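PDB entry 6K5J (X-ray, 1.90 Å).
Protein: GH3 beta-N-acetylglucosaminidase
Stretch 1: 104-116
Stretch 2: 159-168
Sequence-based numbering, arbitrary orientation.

Stretch 1 104-116: ALGAAGDAELAYE
Stretch 2, residues 159-168: ELVARLGTEA

How do the two backbones run? Residues 159-168 form one unbroken helical segment, while the other stretch is a helix (104-108), a turn, and a second helix (111-116). The second helix runs beside 159-168 in nearly the same direction, the axes crossing at -29° and approaching to 7.5 Å; the first crosses at 111°, 10.5 Å away. In register, the CA atoms of Ala 111 and Leu 164 lie 4.5 Å apart, those of Tyr 115 and Ala 168 4.7 Å, and those of Gly 106 and Leu 160 7.0 Å.

What shapes the turn? Gly 109 leaves the first helix at phi/psi 81/10, a positive phi that favours glycine. Asp 110 follows at -116/114 with chi1 t, and its OD1 caps the second helix by accepting from Glu 112 N at 2.9 Å. The turn also offers Gly 109 O to Arg 163 NH1, a 3.0 Å hydrogen bond lying near the guanidinium plane. Arg 163 reaches it with chi1 t, chi2 t, chi3 p and chi4 88°, steadied by a salt bridge from its NE to Glu 159 OE2 at 2.8 Å. A water accepts from both Arg 163 and Ala 111, its O 2.8 Å from Arg 163 NH1 and 2.9 Å from Ala 111 N, joining the arginine to the start of the second helix.

Which bump fills which hollow? The main knob is Leu 164, buried, with chi1 -89° and chi2 51°; its hole is made by Leu 105, Gly 106, Ala 111 and Ala 114. Leu 164 CD2 packs against the first helix, 3.5 Å from Leu 105 O and 3.6 Å from Gly 106 CA. Leu 164 CD1 meets Ala 111 CA at 3.7 Å, and Leu 164 CG lies 3.9 Å from Ala 114 CB. The missing side chain of Gly 106 spares Leu 160 CD2, which an ideal CB on Gly 106 would approach to a tight 3.4 Å, while Leu 164 CD2 packs on the bare CA. Leu 160, chi1 t and chi2 p, packs its CD2 3.9 Å from Gly 106 O.

Why can the two nearly parallel helices come so close? Small alanines face the partner backbone: Ala 111 CB lies 3.5 Å from Arg 163 O, and Ala 114 CB lies 3.6 Å from Leu 164 O. Glu 167 (chi1 m, chi2 m, chi3 -79°) sets CB 3.4 Å from Ala 111 O and OE1 3.6 Å from Tyr 115 CB. Tyr 115, chi1 t and chi2 -88°, brings CD2 to 3.4 Å from Glu 167 O, while its CA makes a CA-H...O contact with that same oxygen at 3.6 Å. Altogether the contact buries 504 Å², counting both sides.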

# COMPACT_ATOMS: atom_id res chain seq x y z
N ALA A 104 -11.51 -0.64 0.18
CA ALA A 104 -12.54 -1.61 -0.19
C ALA A 104 -12.96 -2.44 1.02
O ALA A 104 -14.16 -2.67 1.25
CB ALA A 104 -12.03 -2.51 -1.31
N LEU A 105 -12.00 -2.86 1.84
CA LEU A 105 -12.33 -3.61 3.05
C LEU A 105 -13.09 -2.73 4.05
O LEU A 105 -14.01 -3.21 4.72
CB LEU A 105 -11.05 -4.17 3.69
CG LEU A 105 -10.39 -5.35 2.96
CD1 LEU A 105 -8.93 -5.54 3.41
CD2 LEU A 105 -11.20 -6.63 3.20
N GLY A 106 -12.70 -1.46 4.16
CA GLY A 106 -13.40 -0.55 5.06
C GLY A 106 -14.86 -0.37 4.70
O GLY A 106 -15.73 -0.31 5.58
N ALA A 107 -15.16 -0.28 3.40
CA ALA A 107 -16.55 -0.13 2.97
C ALA A 107 -17.38 -1.37 3.25
O ALA A 107 -18.60 -1.27 3.45
CB ALA A 107 -16.63 0.21 1.48
N ALA A 108 -16.76 -2.56 3.22
CA ALA A 108 -17.48 -3.77 3.62
C ALA A 108 -17.71 -3.81 5.13
O ALA A 108 -18.69 -4.42 5.59
CB ALA A 108 -16.72 -5.01 3.15
N GLY A 109 -16.84 -3.18 5.91
CA GLY A 109 -17.07 -2.92 7.32
C GLY A 109 -16.79 -4.08 8.26
O GLY A 109 -17.13 -3.98 9.44
N ASP A 110 -16.17 -5.16 7.79
CA ASP A 110 -16.11 -6.42 8.54
C ASP A 110 -14.66 -6.73 8.88
O ASP A 110 -13.85 -7.00 7.99
CB ASP A 110 -16.74 -7.54 7.72
CG ASP A 110 -16.93 -8.82 8.51
OD1 ASP A 110 -16.25 -9.01 9.54
OD2 ASP A 110 -17.77 -9.65 8.10
N ALA A 111 -14.33 -6.72 10.18
CA ALA A 111 -12.94 -6.96 10.58
C ALA A 111 -12.48 -8.37 10.23
O ALA A 111 -11.29 -8.59 9.97
CB ALA A 111 -12.76 -6.69 12.08
N GLU A 112 -13.41 -9.33 10.24
CA GLU A 112 -13.06 -10.70 9.88
C GLU A 112 -12.58 -10.80 8.43
O GLU A 112 -11.73 -11.64 8.12
CB GLU A 112 -14.27 -11.61 10.10
CG GLU A 112 -13.94 -13.08 10.23
CD GLU A 112 -15.10 -13.90 10.77
OE1 GLU A 112 -15.10 -15.13 10.55
OE2 GLU A 112 -16.01 -13.31 11.40
N LEU A 113 -13.10 -9.96 7.54
CA LEU A 113 -12.65 -10.03 6.16
C LEU A 113 -11.28 -9.41 5.99
O LEU A 113 -10.52 -9.83 5.11
CB LEU A 113 -13.64 -9.32 5.24
CG LEU A 113 -15.09 -9.78 5.41
CD1 LEU A 113 -16.01 -8.99 4.48
CD2 LEU A 113 -15.21 -11.28 5.18
N ALA A 114 -10.94 -8.41 6.81
CA ALA A 114 -9.58 -7.88 6.77
C ALA A 114 -8.58 -8.93 7.25
O ALA A 114 -7.47 -9.03 6.71
CB ALA A 114 -9.49 -6.60 7.61
N TYR A 115 -8.96 -9.73 8.26
CA TYR A 115 -8.10 -10.85 8.65
C TYR A 115 -7.89 -11.81 7.48
O TYR A 115 -6.76 -12.20 7.18
CB TYR A 115 -8.69 -11.61 9.85
CG TYR A 115 -7.83 -12.80 10.24
CD1 TYR A 115 -8.01 -14.04 9.64
CD2 TYR A 115 -6.82 -12.66 11.17
CE1 TYR A 115 -7.20 -15.12 9.98
CE2 TYR A 115 -6.01 -13.74 11.52
CZ TYR A 115 -6.21 -14.97 10.92
OH TYR A 115 -5.40 -16.03 11.27
N GLU A 116 -8.98 -12.24 6.85
CA GLU A 116 -8.84 -13.25 5.81
C GLU A 116 -8.06 -12.70 4.62
O GLU A 116 -7.24 -13.41 4.04
CB GLU A 116 -10.20 -13.78 5.38
CG GLU A 116 -11.03 -14.24 6.55
CD GLU A 116 -12.29 -14.95 6.16
OE1 GLU A 116 -12.93 -14.53 5.17
OE2 GLU A 116 -12.63 -15.94 6.85
N GLU A 159 -11.94 4.32 14.79
CA GLU A 159 -12.56 3.05 15.19
C GLU A 159 -12.49 2.02 14.07
O GLU A 159 -12.12 0.86 14.30
CB GLU A 159 -14.01 3.29 15.60
CG GLU A 159 -14.67 2.09 16.25
CD GLU A 159 -15.31 1.13 15.26
OE1 GLU A 159 -15.52 1.51 14.08
OE2 GLU A 159 -15.62 -0.01 15.66
N LEU A 160 -12.85 2.42 12.85
CA LEU A 160 -12.85 1.48 11.73
C LEU A 160 -11.44 1.03 11.39
O LEU A 160 -11.19 -0.17 11.20
CB LEU A 160 -13.51 2.12 10.51
CG LEU A 160 -13.51 1.22 9.26
CD1 LEU A 160 -14.49 0.08 9.45
CD2 LEU A 160 -13.83 2.03 8.00
N VAL A 161 -10.50 1.97 11.33
CA VAL A 161 -9.11 1.65 11.00
C VAL A 161 -8.50 0.75 12.06
O VAL A 161 -7.79 -0.21 11.73
CB VAL A 161 -8.30 2.94 10.79
CG1 VAL A 161 -6.80 2.66 10.75
CG2 VAL A 161 -8.73 3.64 9.50
N ALA A 162 -8.77 1.01 13.34
CA ALA A 162 -8.23 0.15 14.38
C ALA A 162 -8.83 -1.25 14.32
O ALA A 162 -8.12 -2.25 14.48
CB ALA A 162 -8.46 0.76 15.77
N ARG A 163 -10.14 -1.34 14.10
CA ARG A 163 -10.83 -2.62 14.14
C ARG A 163 -10.36 -3.52 13.00
O ARG A 163 -10.06 -4.70 13.20
CB ARG A 163 -12.34 -2.40 14.07
CG ARG A 163 -13.17 -3.67 14.14
CD ARG A 163 -14.62 -3.38 14.52
NE ARG A 163 -15.13 -2.14 13.92
CZ ARG A 163 -15.70 -2.08 12.72
NH1 ARG A 163 -15.81 -3.18 11.99
NH2 ARG A 163 -16.15 -0.92 12.26
N LEU A 164 -10.27 -2.97 11.79
CA LEU A 164 -9.81 -3.76 10.65
C LEU A 164 -8.30 -3.91 10.65
O LEU A 164 -7.78 -4.98 10.32
CB LEU A 164 -10.27 -3.11 9.34
CG LEU A 164 -11.64 -3.50 8.78
CD1 LEU A 164 -12.74 -3.37 9.83
CD2 LEU A 164 -11.95 -2.65 7.54
N GLY A 165 -7.58 -2.85 11.03
CA GLY A 165 -6.13 -2.88 10.95
C GLY A 165 -5.48 -3.88 11.88
O GLY A 165 -4.51 -4.54 11.50
N THR A 166 -5.99 -4.02 13.11
CA THR A 166 -5.38 -5.01 14.00
C THR A 166 -5.65 -6.42 13.53
O THR A 166 -4.81 -7.30 13.73
CB THR A 166 -5.83 -4.85 15.46
OG1 THR A 166 -7.26 -4.95 15.54
CG2 THR A 166 -5.37 -3.51 16.02
N GLU A 167 -6.80 -6.66 12.91
CA GLU A 167 -7.05 -7.98 12.34
C GLU A 167 -6.16 -8.25 11.14
O GLU A 167 -5.76 -9.40 10.91
CB GLU A 167 -8.53 -8.11 11.97
CG GLU A 167 -9.41 -8.45 13.19
CD GLU A 167 -8.97 -9.76 13.84
OE1 GLU A 167 -9.33 -10.82 13.31
OE2 GLU A 167 -8.25 -9.73 14.87
N ALA A 168 -5.84 -7.22 10.34
CA ALA A 168 -4.89 -7.42 9.25
C ALA A 168 -3.52 -7.80 9.80
O ALA A 168 -2.85 -8.70 9.26
CB ALA A 168 -4.80 -6.17 8.38
O HOH W 1 -16.11 -5.95 12.35